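Local coordinates for protein five-membered-cyclitol-phosphate synthase (PDB 6K96) that belongs to the myo-inositol-1-phosphate synthase family and binds nicotinamide-adenine-dinucleotide on a Rossmann-type domain joined to a second domain built round a mixed beta sheet, at residues 44-49 with 345-349; 67-73 with 91-97; 217-223 with 258-264. All coordinates share one frame; numbering follows the deposited sequence.

Contact 1. Residues 44-49 with 345-349; sequences RPRIGG and YRQLD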
loop_
_atom_site.group_PDB
_atom_site.type_symbol
_atom_site.label_atom_id
_atom_site.label_comp_id
_atom_site.label_asym_id
_atom_site.label_seq_id
_atom_site.Cartn_x
_atom_site.Cartn_y
_atom_site.Cartn_z
ATOM N N ARG B 44 -3.863 -30.296 7.491
ATOM C CA ARG B 44 -4.157 -31.679 7.963
ATOM C C ARG B 44 -2.848 -32.459 7.988
ATOM O O ARG B 44 -2.356 -32.845 6.941
ATOM C CB ARG B 44 -5.152 -32.373 7.025
ATOM C CG ARG B 44 -6.454 -31.615 6.834
ATOM C CD ARG B 44 -7.612 -32.521 6.405
ATOM N NE ARG B 44 -8.793 -31.747 6.062
ATOM C CZ ARG B 44 -8.878 -30.949 4.979
ATOM N NH1 ARG B 44 -7.855 -30.837 4.137
ATOM N NH2 ARG B 44 -10.005 -30.299 4.697
ATOM N N PRO B 45 -2.186 -32.628 9.140
ATOM C CA PRO B 45 -0.860 -33.233 9.175
ATOM C C PRO B 45 -0.828 -34.723 8.846
ATOM O O PRO B 45 0.252 -35.238 8.659
ATOM C CB PRO B 45 -0.406 -33.045 10.636
ATOM C CG PRO B 45 -1.304 -31.969 11.228
ATOM C CD PRO B 45 -2.593 -32.088 10.452
ATOM N N ARG B 46 -1.976 -35.380 8.855
ATOM C CA ARG B 46 -2.082 -36.771 8.360
ATOM C C ARG B 46 -3.402 -36.970 7.618
ATOM O O ARG B 46 -4.399 -36.344 7.999
ATOM C CB ARG B 46 -1.832 -37.765 9.496
ATOM C CG ARG B 46 -0.399 -38.275 9.406
ATOM C CD ARG B 46 0.214 -38.865 10.653
ATOM N NE ARG B 46 1.627 -38.519 10.730
ATOM C CZ ARG B 46 2.577 -38.984 9.919
ATOM N NH1 ARG B 46 2.284 -39.837 8.951
ATOM N NH2 ARG B 46 3.837 -38.608 10.101
ATOM N N ILE B 47 -3.347 -37.753 6.546
ATOM C CA ILE B 47 -4.507 -38.185 5.714
ATOM C C ILE B 47 -4.330 -39.676 5.450
ATOM O O ILE B 47 -3.283 -40.073 4.893
ATOM C CB ILE B 47 -4.597 -37.415 4.387
ATOM C CG1 ILE B 47 -4.479 -35.905 4.592
ATOM C CG2 ILE B 47 -5.887 -37.789 3.661
ATOM C CD1 ILE B 47 -4.375 -35.090 3.303
ATOM N N GLY B 48 -5.323 -40.476 5.834
ATOM C CA GLY B 48 -5.129 -41.927 5.995
ATOM C C GLY B 48 -3.712 -42.234 6.458
ATOM O O GLY B 48 -3.023 -42.920 5.706
ATOM N N GLY B 49 -3.292 -41.672 7.621
ATOM C CA GLY B 49 -2.011 -41.927 8.330
ATOM C C GLY B 49 -0.773 -41.485 7.535
ATOM O O GLY B 49 0.352 -41.707 8.036
ATOM N N TYR B 345 -13.262 -37.099 4.464
ATOM C CA TYR B 345 -11.961 -37.091 5.221
ATOM C C TYR B 345 -12.009 -38.075 6.399
ATOM O O TYR B 345 -11.108 -38.904 6.586
ATOM C CB TYR B 345 -11.606 -35.700 5.774
ATOM C CG TYR B 345 -10.709 -34.918 4.854
ATOM C CD1 TYR B 345 -9.463 -35.430 4.504
ATOM C CD2 TYR B 345 -11.118 -33.719 4.284
ATOM C CE1 TYR B 345 -8.631 -34.764 3.629
ATOM C CE2 TYR B 345 -10.307 -33.048 3.378
ATOM C CZ TYR B 345 -9.044 -33.555 3.088
ATOM O OH TYR B 345 -8.190 -32.909 2.244
ATOM N N ARG B 346 -13.066 -37.962 7.191
ATOM C CA ARG B 346 -13.294 -38.767 8.428
ATOM C C ARG B 346 -13.437 -40.251 8.043
ATOM O O ARG B 346 -12.730 -41.082 8.668
ATOM C CB ARG B 346 -14.497 -38.151 9.148
ATOM C CG ARG B 346 -14.866 -38.781 10.472
ATOM C CD ARG B 346 -16.250 -38.303 10.884
ATOM N NE ARG B 346 -17.269 -38.552 9.874
ATOM C CZ ARG B 346 -17.759 -39.761 9.531
ATOM N NH1 ARG B 346 -17.335 -40.892 10.094
ATOM N NH2 ARG B 346 -18.687 -39.815 8.593
ATOM N N GLN B 347 -14.261 -40.561 7.022
ATOM C CA GLN B 347 -14.441 -41.951 6.523
ATOM C C GLN B 347 -13.100 -42.466 5.976
ATOM O O GLN B 347 -12.732 -43.600 6.289
ATOM C CB GLN B 347 -15.595 -42.032 5.517
ATOM C CG GLN B 347 -16.981 -41.951 6.163
ATOM C CD GLN B 347 -18.114 -42.076 5.166
ATOM O OE1 GLN B 347 -19.247 -41.673 5.443
ATOM N NE2 GLN B 347 -17.825 -42.631 3.991
ATOM N N LEU B 348 -12.361 -41.645 5.233
ATOM C CA LEU B 348 -11.117 -42.093 4.558
ATOM C C LEU B 348 -10.064 -42.449 5.602
ATOM O O LEU B 348 -9.373 -43.483 5.432
ATOM C CB LEU B 348 -10.586 -40.994 3.635
ATOM C CG LEU B 348 -9.283 -41.322 2.917
ATOM C CD1 LEU B 348 -9.399 -42.645 2.163
ATOM C CD2 LEU B 348 -8.921 -40.184 1.978
ATOM N N ASP B 349 -9.924 -41.591 6.618
ATOM C CA ASP B 349 -8.949 -41.754 7.726
ATOM C C ASP B 349 -9.316 -43.017 8.524
ATOM O O ASP B 349 -8.407 -43.821 8.870
ATOM C CB ASP B 349 -8.931 -40.504 8.618
ATOM C CG ASP B 349 -8.137 -39.319 8.075
ATOM O OD1 ASP B 349 -7.144 -39.554 7.342
ATOM O OD2 ASP B 349 -8.531 -38.157 8.374
#
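Arg-44 lays its guanidinium flat over one face of the Tyr-345 ring, the two centres 3.6 Å apart and the planes 21° from parallel. The contact sets a small beta hairpin, strands 46-47 and 50-51, and the residues leading into it against helix 338-353 near the end of the modelled chain. The arginine chain is extended from CG to NE and crosses the tyrosine side chain at about a right angle, and its CD also lies over the face, 3.8 Å from the ring centroid and almost on the normal. The guanidinium is held from a second direction, because Arg-44 NH1 forms a salt bridge with Asp-302 of helix 292-313, and Tyr-345 OH makes a weak hydrogen bond to that same carboxylate. Asp-302 thus meets both stacked groups, the tyrosine only weakly, and probably offsets the arginine charge. Beside the ring, near its plane, Ile-47 CG2 packs between Tyr-345 and Leu-348. It meets the ring edge at Tyr-345 CE1, 4.1 Å away, and reaches Leu-348 CD2 at 4.2 Å, while helix 292-313 covers this apolar patch at Ile-306 and Ala-309. Farther along, Gly-48 and Gly-49 turn the hairpin with positive phi angles. Arg-46 spans this turn from NH1 to Gly-49 O at 2.8 Å and also pairs with Glu-36 and Asp-54. Asp-349 comes in beside the turn: with CG set anti to its own carbonyl carbon (chi1 -79°), OD1 faces the hairpin backbone. There the amide N of Gly-48 donates to Asp-349 OD1, modelled at 2.5 Å, a length too short to be taken literally, approaching nearly along the C-O axis of the carboxylate but with a bent N-H...O angle of 139°.

Contact 2. Residues 67-73 with 91-97; sequences KVGVPFK and PDPGFSV. With NAD (nicotinamide-adenine-dinucleotide), chain G.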
loop_
_atom_site.group_PDB
_atom_site.type_symbol
_atom_site.label_atom_id
_atom_site.label_comp_id
_atom_site.label_asym_id
_atom_site.label_seq_id
_atom_site.Cartn_x
_atom_site.Cartn_y
_atom_site.Cartn_z
ATOM N N LYS B 67 16.046 -31.242 -18.426
ATOM C CA LYS B 67 15.339 -32.149 -17.485
ATOM C C LYS B 67 15.394 -33.610 -17.947
ATOM O O LYS B 67 15.437 -34.468 -17.056
ATOM C CB LYS B 67 13.911 -31.645 -17.264
ATOM C CG LYS B 67 13.832 -30.176 -16.859
ATOM C CD LYS B 67 12.640 -29.822 -15.969
ATOM C CE LYS B 67 12.424 -28.333 -15.793
ATOM N NZ LYS B 67 11.004 -28.015 -15.571
ATOM N N VAL B 68 15.407 -33.897 -19.251
ATOM C CA VAL B 68 15.340 -35.299 -19.770
ATOM C C VAL B 68 16.702 -35.999 -19.576
ATOM O O VAL B 68 17.763 -35.433 -19.965
ATOM C CB VAL B 68 14.867 -35.341 -21.241
ATOM C CG1 VAL B 68 14.991 -36.741 -21.829
ATOM C CG2 VAL B 68 13.434 -34.837 -21.397
ATOM N N GLY B 69 16.679 -37.186 -18.960
ATOM C CA GLY B 69 17.878 -38.014 -18.704
ATOM C C GLY B 69 18.821 -37.399 -17.683
ATOM O O GLY B 69 19.943 -37.941 -17.481
ATOM N N VAL B 70 18.355 -36.351 -17.008
ATOM C CA VAL B 70 18.983 -35.801 -15.784
ATOM C C VAL B 70 18.403 -36.527 -14.557
ATOM O O VAL B 70 17.213 -36.862 -14.485
ATOM C CB VAL B 70 18.778 -34.277 -15.747
ATOM C CG1 VAL B 70 19.403 -33.667 -14.509
ATOM C CG2 VAL B 70 19.326 -33.621 -16.992
ATOM N N PRO B 71 19.243 -36.841 -13.555
ATOM C CA PRO B 71 18.738 -37.408 -12.304
ATOM C C PRO B 71 17.793 -36.413 -11.603
ATOM O O PRO B 71 18.075 -35.213 -11.568
ATOM C CB PRO B 71 19.993 -37.716 -11.467
ATOM C CG PRO B 71 21.162 -37.596 -12.434
ATOM C CD PRO B 71 20.706 -36.698 -13.572
ATOM N N PHE B 72 16.691 -36.947 -11.079
ATOM C CA PHE B 72 15.515 -36.201 -10.566
ATOM C C PHE B 72 15.972 -35.035 -9.703
ATOM O O PHE B 72 15.599 -33.895 -9.977
ATOM C CB PHE B 72 14.635 -37.152 -9.749
ATOM C CG PHE B 72 13.346 -36.541 -9.281
ATOM C CD1 PHE B 72 12.325 -36.256 -10.181
ATOM C CD2 PHE B 72 13.159 -36.220 -7.954
ATOM C CE1 PHE B 72 11.134 -35.684 -9.744
ATOM C CE2 PHE B 72 11.970 -35.655 -7.517
ATOM C CZ PHE B 72 10.960 -35.389 -8.409
ATOM N N LYS B 73 16.774 -35.357 -8.685
ATOM C CA LYS B 73 17.406 -34.415 -7.733
ATOM C C LYS B 73 17.864 -33.146 -8.453
ATOM O O LYS B 73 17.679 -32.067 -7.885
ATOM C CB LYS B 73 18.598 -35.086 -7.046
ATOM C CG LYS B 73 18.877 -34.552 -5.647
ATOM C CD LYS B 73 20.290 -34.090 -5.432
ATOM C CE LYS B 73 20.576 -32.689 -5.934
ATOM N NZ LYS B 73 22.027 -32.538 -6.209
ATOM N N PRO B 91 17.762 -35.358 -0.808
ATOM C CA PRO B 91 18.232 -36.724 -1.009
ATOM C C PRO B 91 18.217 -37.094 -2.500
ATOM O O PRO B 91 17.504 -36.457 -3.247
ATOM C CB PRO B 91 17.206 -37.577 -0.239
ATOM C CG PRO B 91 15.935 -36.764 -0.283
ATOM C CD PRO B 91 16.400 -35.327 -0.290
ATOM N N ASP B 92 19.006 -38.093 -2.891
ATOM C CA ASP B 92 19.011 -38.613 -4.276
ATOM C C ASP B 92 18.124 -39.849 -4.294
ATOM O O ASP B 92 18.468 -40.854 -3.682
ATOM C CB ASP B 92 20.438 -38.833 -4.773
ATOM C CG ASP B 92 20.515 -38.742 -6.283
ATOM O OD1 ASP B 92 20.091 -39.726 -6.935
ATOM O OD2 ASP B 92 20.953 -37.672 -6.793
ATOM N N PRO B 93 16.956 -39.812 -4.977
ATOM C CA PRO B 93 16.043 -40.954 -4.993
ATOM C C PRO B 93 16.508 -42.060 -5.946
ATOM O O PRO B 93 15.896 -43.101 -5.901
ATOM C CB PRO B 93 14.703 -40.369 -5.449
ATOM C CG PRO B 93 15.077 -39.122 -6.242
ATOM C CD PRO B 93 16.470 -38.701 -5.802
ATOM N N GLY B 94 17.526 -41.794 -6.783
ATOM C CA GLY B 94 18.295 -42.825 -7.512
ATOM C C GLY B 94 17.814 -43.099 -8.928
ATOM O O GLY B 94 18.393 -43.988 -9.559
ATOM N N PHE B 95 16.796 -42.389 -9.411
ATOM C CA PHE B 95 16.264 -42.534 -10.795
ATOM C C PHE B 95 16.503 -41.250 -11.595
ATOM O O PHE B 95 17.109 -40.256 -11.085
ATOM C CB PHE B 95 14.785 -42.933 -10.783
ATOM C CG PHE B 95 13.812 -41.817 -10.478
ATOM C CD1 PHE B 95 13.496 -41.470 -9.170
ATOM C CD2 PHE B 95 13.184 -41.130 -11.505
ATOM C CE1 PHE B 95 12.605 -40.439 -8.902
ATOM C CE2 PHE B 95 12.291 -40.105 -11.238
ATOM C CZ PHE B 95 11.998 -39.764 -9.941
ATOM N N SER B 96 16.075 -41.277 -12.852
ATOM C CA SER B 96 16.321 -40.197 -13.836
ATOM C C SER B 96 15.015 -39.886 -14.558
ATOM O O SER B 96 14.190 -40.827 -14.725
ATOM C CB SER B 96 17.416 -40.579 -14.793
ATOM O OG SER B 96 18.509 -39.702 -14.656
ATOM N N VAL B 97 14.862 -38.634 -14.998
ATOM C CA VAL B 97 13.645 -38.164 -15.718
ATOM C C VAL B 97 13.604 -38.863 -17.083
ATOM O O VAL B 97 14.519 -38.612 -17.895
ATOM C CB VAL B 97 13.598 -36.631 -15.861
ATOM C CG1 VAL B 97 12.336 -36.154 -16.579
ATOM C CG2 VAL B 97 13.740 -35.933 -14.514
HETATM P PA NAD G . 5.950 -25.320 -14.808
HETATM O O1A NAD G . 5.887 -24.545 -16.067
HETATM O O2A NAD G . 6.988 -24.868 -13.819
HETATM O O5B NAD G . 6.019 -26.885 -14.997
HETATM C C5B NAD G . 5.671 -27.351 -16.321
HETATM C C4B NAD G . 6.546 -28.524 -16.673
HETATM O O4B NAD G . 5.944 -29.392 -17.691
HETATM C C3B NAD G . 7.903 -28.106 -17.248
HETATM O O3B NAD G . 8.911 -28.917 -16.656
HETATM C C2B NAD G . 7.745 -28.458 -18.725
HETATM O O2B NAD G . 9.052 -28.492 -19.222
HETATM C C1B NAD G . 6.992 -29.783 -18.567
HETATM N N9A NAD G . 6.384 -30.361 -19.749
HETATM C C8A NAD G . 5.927 -29.631 -20.819
HETATM N N7A NAD G . 5.327 -30.368 -21.726
HETATM C C5A NAD G . 5.359 -31.660 -21.213
HETATM C C6A NAD G . 4.871 -32.881 -21.723
HETATM N N6A NAD G . 4.217 -32.969 -22.875
HETATM N N1A NAD G . 5.021 -33.994 -20.954
HETATM C C2A NAD G . 5.685 -33.863 -19.790
HETATM N N3A NAD G . 6.197 -32.770 -19.229
HETATM C C4A NAD G . 5.998 -31.675 -19.987
HETATM O O3 NAD G . 4.526 -25.205 -14.117
HETATM P PN NAD G . 4.145 -25.187 -12.554
HETATM O O1N NAD G . 4.754 -26.383 -11.930
HETATM O O2N NAD G . 4.442 -23.779 -12.137
HETATM O O5D NAD G . 2.551 -25.413 -12.644
HETATM C C5D NAD G . 2.073 -26.676 -13.267
HETATM C C4D NAD G . 0.611 -26.554 -13.581
HETATM O O4D NAD G . -0.181 -26.396 -12.381
HETATM C C3D NAD G . 0.291 -25.349 -14.477
HETATM O O3D NAD G . -0.731 -25.745 -15.366
HETATM C C2D NAD G . -0.349 -24.364 -13.502
HETATM O O2D NAD G . -1.310 -23.474 -14.038
HETATM C C1D NAD G . -1.105 -25.316 -12.578
HETATM N N1N NAD G . -1.482 -24.603 -11.320
HETATM C C2N NAD G . -0.477 -23.873 -10.601
HETATM C C3N NAD G . -0.804 -23.042 -9.542
HETATM C C7N NAD G . 0.323 -22.337 -8.809
HETATM O O7N NAD G . 1.486 -22.607 -9.078
HETATM N N7N NAD G . 0.002 -21.427 -7.893
HETATM C C4N NAD G . -2.154 -22.911 -9.224
HETATM C C5N NAD G . -3.094 -23.752 -9.807
HETATM C C6N NAD G . -2.758 -24.523 -10.904
#
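Running in opposite directions, 67-73 and 91-97 draw together at Pro-71 and Ser-96, a single antiparallel bridge of the non-hydrogen-bonded kind, with CA atoms 4.0 Å apart. The bonds flank that pair: Val-97 N gives a nearly straight bond to Val-70 O at 3.0 Å, and Phe-72 N a weak one to Phe-95 O at 3.3 Å. On the far side of Val-97, its O accepts from Gly-69 N at 2.8 Å, in the carbonyl plane. Gly-69 sits in the type II turn from Lys-67 to Val-70, at the third place, where such a turn favours the positive phi of glycine. Val-97 pushes its isopropyl group into the hollow of this turn and brings CB and both methyls against Lys-67 O. After Pro-71, the N-cap residue, helix 72-75 starts and the side chains take over. Phe-72, with CG anti to its backbone N (chi1 -175°), lies alongside Phe-95 and points the same way. The rings are slid apart, centroids 5.1 Å from each other; Phe-72 CB lies over one face of Phe-95, and Phe-72 CD1 approaches Phe-95 CZ to 3.5 Å. Pro-93 crosses Phe-72 about at right angles, bringing CG within 3.9 Å of CD2, while Phe-57 stacks on Phe-72 and Phe-20 meets it edge-to-face. At the outer end, Lys-73 folds its CB and CG over Pro-91 O and Asp-92 OD2. Lys-67 leaves in another direction: extended beyond CG, its NZ donates to O3B of nicotinamide-adenine-dinucleotide, modelled at a doubtfully short 2.5 Å, and also to Val-12 O and Asn-81 OD1. Asp-62 binds the same ligand, a position typical of the acidic residue at the end of the second strand of a Rossmann fold, and Lys-67 adds to the adenosine-ribose side of that site.

Contact 3. Residues 217-223 with 258-264; sequences GGNEDFR and YVAHLKD. With NAD (nicotinamide-adenine-dinucleotide), chain G.
Asn-219 holds CG between its backbone N and carbonyl carbon (chi1 57°), which turns the amide back over the start of helix 220-225, while Asp-264 swings its carboxylate anti to the backbone N (chi1 -176°) to meet it. Each end of the amide is used. Asn-219 OD1 accepts from Phe-222 N at 2.9 Å, a side-chain N-cap, and ND2 donates to Asp-264 OD1, also at 2.9 Å; the carboxylate oxygen lies in the amide plane and is met on its anti side, but from out of the carboxylate plane. Asp-264 OD1 takes a second bond from the hydroxyl of Ser-293, a residue that with Asn-15 marks the sodium site, and OD2 is bonded by Gln-291. These loops lie where the mixed sheet of the myo-inositol-1-phosphate synthase family runs out toward the ligand: strand 207-217 ends beside 255-258 in parallel, closed by Val-259 N to Gly-217 O at 2.7 Å. In the helix that Asn-219 caps, Asp-221 OD1 accepts from O2D of nicotinamide-adenine-dinucleotide at 2.6 Å. Gly-218 presses its CA against Val-259 O, a spot with no room for a side chain. Tyr-258 packs against Phe-222 and Arg-223. Its ring edge touches Phe-222 CD1, 4.0 Å from Tyr-258 CD1, while the Phe-222 ring lies with one face over Gly-217 N. Above the tyrosine, Arg-223 bends at chi3 and lowers its guanidinium off-centre onto the ring in a cation-pi contact, Arg-223 CZ 4.0 Å from the centroid, planes 42° apart.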
loop_
_atom_site.group_PDB
_atom_site.type_symbol
_atom_site.label_atom_id
_atom_site.label_comp_id
_atom_site.label_asym_id
_atom_site.label_seq_id
_atom_site.Cartn_x
_atom_site.Cartn_y
_atom_site.Cartn_z
ATOM N N GLY B 217 3.903 -11.851 -12.211
ATOM C CA GLY B 217 4.600 -13.119 -11.988
ATOM C C GLY B 217 5.863 -13.151 -12.806
ATOM O O GLY B 217 6.086 -12.191 -13.606
ATOM N N GLY B 218 6.658 -14.206 -12.670
ATOM C CA GLY B 218 7.947 -14.322 -13.383
ATOM C C GLY B 218 8.387 -15.741 -13.617
ATOM O O GLY B 218 9.554 -15.917 -13.789
ATOM N N ASN B 219 7.472 -16.707 -13.644
ATOM C CA ASN B 219 7.774 -18.136 -13.913
ATOM C C ASN B 219 7.136 -18.597 -15.226
ATOM O O ASN B 219 6.358 -17.865 -15.855
ATOM C CB ASN B 219 7.343 -19.067 -12.767
ATOM C CG ASN B 219 5.884 -18.999 -12.381
ATOM O OD1 ASN B 219 5.041 -18.559 -13.159
ATOM N ND2 ASN B 219 5.590 -19.362 -11.149
ATOM N N GLU B 220 7.471 -19.817 -15.626
ATOM C CA GLU B 220 6.984 -20.431 -16.872
ATOM C C GLU B 220 5.456 -20.496 -16.779
ATOM O O GLU B 220 4.825 -20.173 -17.818
ATOM C CB GLU B 220 7.714 -21.749 -17.118
ATOM C CG GLU B 220 8.258 -21.894 -18.544
ATOM C CD GLU B 220 9.080 -20.749 -19.150
ATOM O OE1 GLU B 220 9.946 -20.178 -18.431
ATOM O OE2 GLU B 220 8.848 -20.429 -20.375
ATOM N N ASP B 221 4.847 -20.804 -15.627
ATOM C CA ASP B 221 3.360 -20.912 -15.558
ATOM C C ASP B 221 2.789 -19.570 -16.023
ATOM O O ASP B 221 1.932 -19.544 -16.982
ATOM C CB ASP B 221 2.796 -21.375 -14.205
ATOM C CG ASP B 221 1.270 -21.471 -14.086
ATOM O OD1 ASP B 221 0.665 -22.058 -15.007
ATOM O OD2 ASP B 221 0.647 -20.947 -13.094
ATOM N N PHE B 222 3.263 -18.486 -15.433
ATOM C CA PHE B 222 2.686 -17.149 -15.685
ATOM C C PHE B 222 2.920 -16.749 -17.155
ATOM O O PHE B 222 2.004 -16.184 -17.763
ATOM C CB PHE B 222 3.253 -16.179 -14.650
ATOM C CG PHE B 222 2.639 -14.814 -14.656
ATOM C CD1 PHE B 222 3.116 -13.857 -15.512
ATOM C CD2 PHE B 222 1.587 -14.510 -13.839
ATOM C CE1 PHE B 222 2.540 -12.596 -15.575
ATOM C CE2 PHE B 222 1.043 -13.239 -13.857
ATOM C CZ PHE B 222 1.493 -12.304 -14.754
ATOM N N ARG B 223 4.123 -16.989 -17.660
ATOM C CA ARG B 223 4.546 -16.814 -19.078
ATOM C C ARG B 223 3.617 -17.611 -20.037
ATOM O O ARG B 223 3.163 -17.041 -21.053
ATOM C CB ARG B 223 6.013 -17.231 -19.232
ATOM C CG ARG B 223 6.817 -16.285 -20.116
ATOM C CD ARG B 223 8.006 -16.834 -20.902
ATOM N NE ARG B 223 9.170 -16.069 -20.455
ATOM C CZ ARG B 223 9.414 -14.772 -20.729
ATOM N NH1 ARG B 223 8.589 -14.067 -21.488
ATOM N NH2 ARG B 223 10.500 -14.171 -20.266
ATOM N N TYR B 258 4.716 -9.430 -16.763
ATOM C CA TYR B 258 5.678 -10.494 -16.451
ATOM C C TYR B 258 6.947 -9.788 -15.973
ATOM O O TYR B 258 7.560 -9.025 -16.757
ATOM C CB TYR B 258 5.922 -11.387 -17.657
ATOM C CG TYR B 258 7.044 -12.354 -17.454
ATOM C CD1 TYR B 258 6.830 -13.567 -16.838
ATOM C CD2 TYR B 258 8.326 -12.057 -17.871
ATOM C CE1 TYR B 258 7.851 -14.491 -16.700
ATOM C CE2 TYR B 258 9.375 -12.939 -17.688
ATOM C CZ TYR B 258 9.144 -14.152 -17.079
ATOM O OH TYR B 258 10.183 -15.025 -16.898
ATOM N N VAL B 259 7.321 -10.010 -14.703
ATOM C CA VAL B 259 8.500 -9.330 -14.094
ATOM C C VAL B 259 9.508 -10.401 -13.731
ATOM O O VAL B 259 9.240 -11.226 -12.861
ATOM C CB VAL B 259 8.073 -8.444 -12.929
ATOM C CG1 VAL B 259 9.247 -7.826 -12.157
ATOM C CG2 VAL B 259 7.128 -7.385 -13.484
ATOM N N ALA B 260 10.618 -10.377 -14.449
ATOM C CA ALA B 260 11.554 -11.503 -14.543
ATOM C C ALA B 260 12.102 -11.776 -13.142
ATOM O O ALA B 260 12.097 -12.965 -12.779
ATOM C CB ALA B 260 12.624 -11.196 -15.573
ATOM N N HIS B 261 12.471 -10.710 -12.404
ATOM C CA HIS B 261 13.115 -10.794 -11.055
ATOM C C HIS B 261 12.113 -11.228 -9.969
ATOM O O HIS B 261 12.565 -11.408 -8.877
ATOM C CB HIS B 261 13.804 -9.465 -10.679
ATOM C CG HIS B 261 12.861 -8.365 -10.295
ATOM N ND1 HIS B 261 12.628 -7.278 -11.106
ATOM C CD2 HIS B 261 12.089 -8.185 -9.195
ATOM C CE1 HIS B 261 11.731 -6.492 -10.535
ATOM N NE2 HIS B 261 11.361 -7.040 -9.377
ATOM N N LEU B 262 10.810 -11.324 -10.228
ATOM C CA LEU B 262 9.862 -12.022 -9.317
ATOM C C LEU B 262 10.046 -13.541 -9.347
ATOM O O LEU B 262 9.618 -14.159 -8.361
ATOM C CB LEU B 262 8.406 -11.695 -9.631
ATOM C CG LEU B 262 7.965 -10.270 -9.281
ATOM C CD1 LEU B 262 6.461 -10.059 -9.518
ATOM C CD2 LEU B 262 8.275 -9.944 -7.866
ATOM N N LYS B 263 10.551 -14.138 -10.432
ATOM C CA LYS B 263 10.690 -15.619 -10.543
ATOM C C LYS B 263 9.359 -16.298 -10.177
ATOM O O LYS B 263 8.314 -15.906 -10.700
ATOM C CB LYS B 263 11.865 -16.071 -9.658
ATOM C CG LYS B 263 13.228 -15.731 -10.252
ATOM C CD LYS B 263 14.315 -15.309 -9.266
ATOM C CE LYS B 263 15.731 -15.380 -9.831
ATOM N NZ LYS B 263 16.198 -16.789 -10.001
ATOM N N ASP B 264 9.379 -17.275 -9.267
ATOM C CA ASP B 264 8.168 -18.021 -8.815
ATOM C C ASP B 264 7.336 -17.223 -7.812
ATOM O O ASP B 264 6.300 -17.759 -7.448
ATOM C CB ASP B 264 8.487 -19.390 -8.236
ATOM C CG ASP B 264 7.274 -20.214 -7.860
ATOM O OD1 ASP B 264 6.494 -20.677 -8.768
ATOM O OD2 ASP B 264 7.085 -20.398 -6.654
HETATM P PA NAD G . 5.950 -25.320 -14.808
HETATM O O1A NAD G . 5.887 -24.545 -16.067
HETATM O O2A NAD G . 6.988 -24.868 -13.819
HETATM O O5B NAD G . 6.019 -26.885 -14.997
HETATM C C5B NAD G . 5.671 -27.351 -16.321
HETATM C C4B NAD G . 6.546 -28.524 -16.673
HETATM O O4B NAD G . 5.944 -29.392 -17.691
HETATM C C3B NAD G . 7.903 -28.106 -17.248
HETATM O O3B NAD G . 8.911 -28.917 -16.656
HETATM C C2B NAD G . 7.745 -28.458 -18.725
HETATM O O2B NAD G . 9.052 -28.492 -19.222
HETATM C C1B NAD G . 6.992 -29.783 -18.567
HETATM N N9A NAD G . 6.384 -30.361 -19.749
HETATM C C8A NAD G . 5.927 -29.631 -20.819
HETATM N N7A NAD G . 5.327 -30.368 -21.726
HETATM C C5A NAD G . 5.359 -31.660 -21.213
HETATM C C6A NAD G . 4.871 -32.881 -21.723
HETATM N N6A NAD G . 4.217 -32.969 -22.875
HETATM N N1A NAD G . 5.021 -33.994 -20.954
HETATM C C2A NAD G . 5.685 -33.863 -19.790
HETATM N N3A NAD G . 6.197 -32.770 -19.229
HETATM C C4A NAD G . 5.998 -31.675 -19.987
HETATM O O3 NAD G . 4.526 -25.205 -14.117
HETATM P PN NAD G . 4.145 -25.187 -12.554
HETATM O O1N NAD G . 4.754 -26.383 -11.930
HETATM O O2N NAD G . 4.442 -23.779 -12.137
HETATM O O5D NAD G . 2.551 -25.413 -12.644
HETATM C C5D NAD G . 2.073 -26.676 -13.267
HETATM C C4D NAD G . 0.611 -26.554 -13.581
HETATM O O4D NAD G . -0.181 -26.396 -12.381
HETATM C C3D NAD G . 0.291 -25.349 -14.477
HETATM O O3D NAD G . -0.731 -25.745 -15.366
HETATM C C2D NAD G . -0.349 -24.364 -13.502
HETATM O O2D NAD G . -1.310 -23.474 -14.038
HETATM C C1D NAD G . -1.105 -25.316 -12.578
HETATM N N1N NAD G . -1.482 -24.603 -11.320
HETATM C C2N NAD G . -0.477 -23.873 -10.601
HETATM C C3N NAD G . -0.804 -23.042 -9.542
HETATM C C7N NAD G . 0.323 -22.337 -8.809
HETATM O O7N NAD G . 1.486 -22.607 -9.078
HETATM N N7N NAD G . 0.002 -21.427 -7.893
HETATM C C4N NAD G . -2.154 -22.911 -9.224
HETATM C C5N NAD G . -3.094 -23.752 -9.807
HETATM C C6N NAD G . -2.758 -24.523 -10.904
#

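In the fold
Contact 3 is the most buried of the three; contacts 1 and 2 are partly buried. Contacts 2 and 3 follow one another along the chain, about 7 Å apart at their nearest atoms, and both bind nicotinamide-adenine-dinucleotide: contact 2 by a lysine at the adenosine ribose, contact 3 by an aspartate at the nicotinamide ribose. Contact 1, whose long loop encloses both, lies on the opposite side of the chain's centre from contact 3 and touches no ligand. Helix 292-313 serves contacts 1 and 3. An arginine-tyrosine pair occurs in each of these two, flat in the first and oblique in the other, whereas contact 2 relies on backbone bonds and phenylalanines.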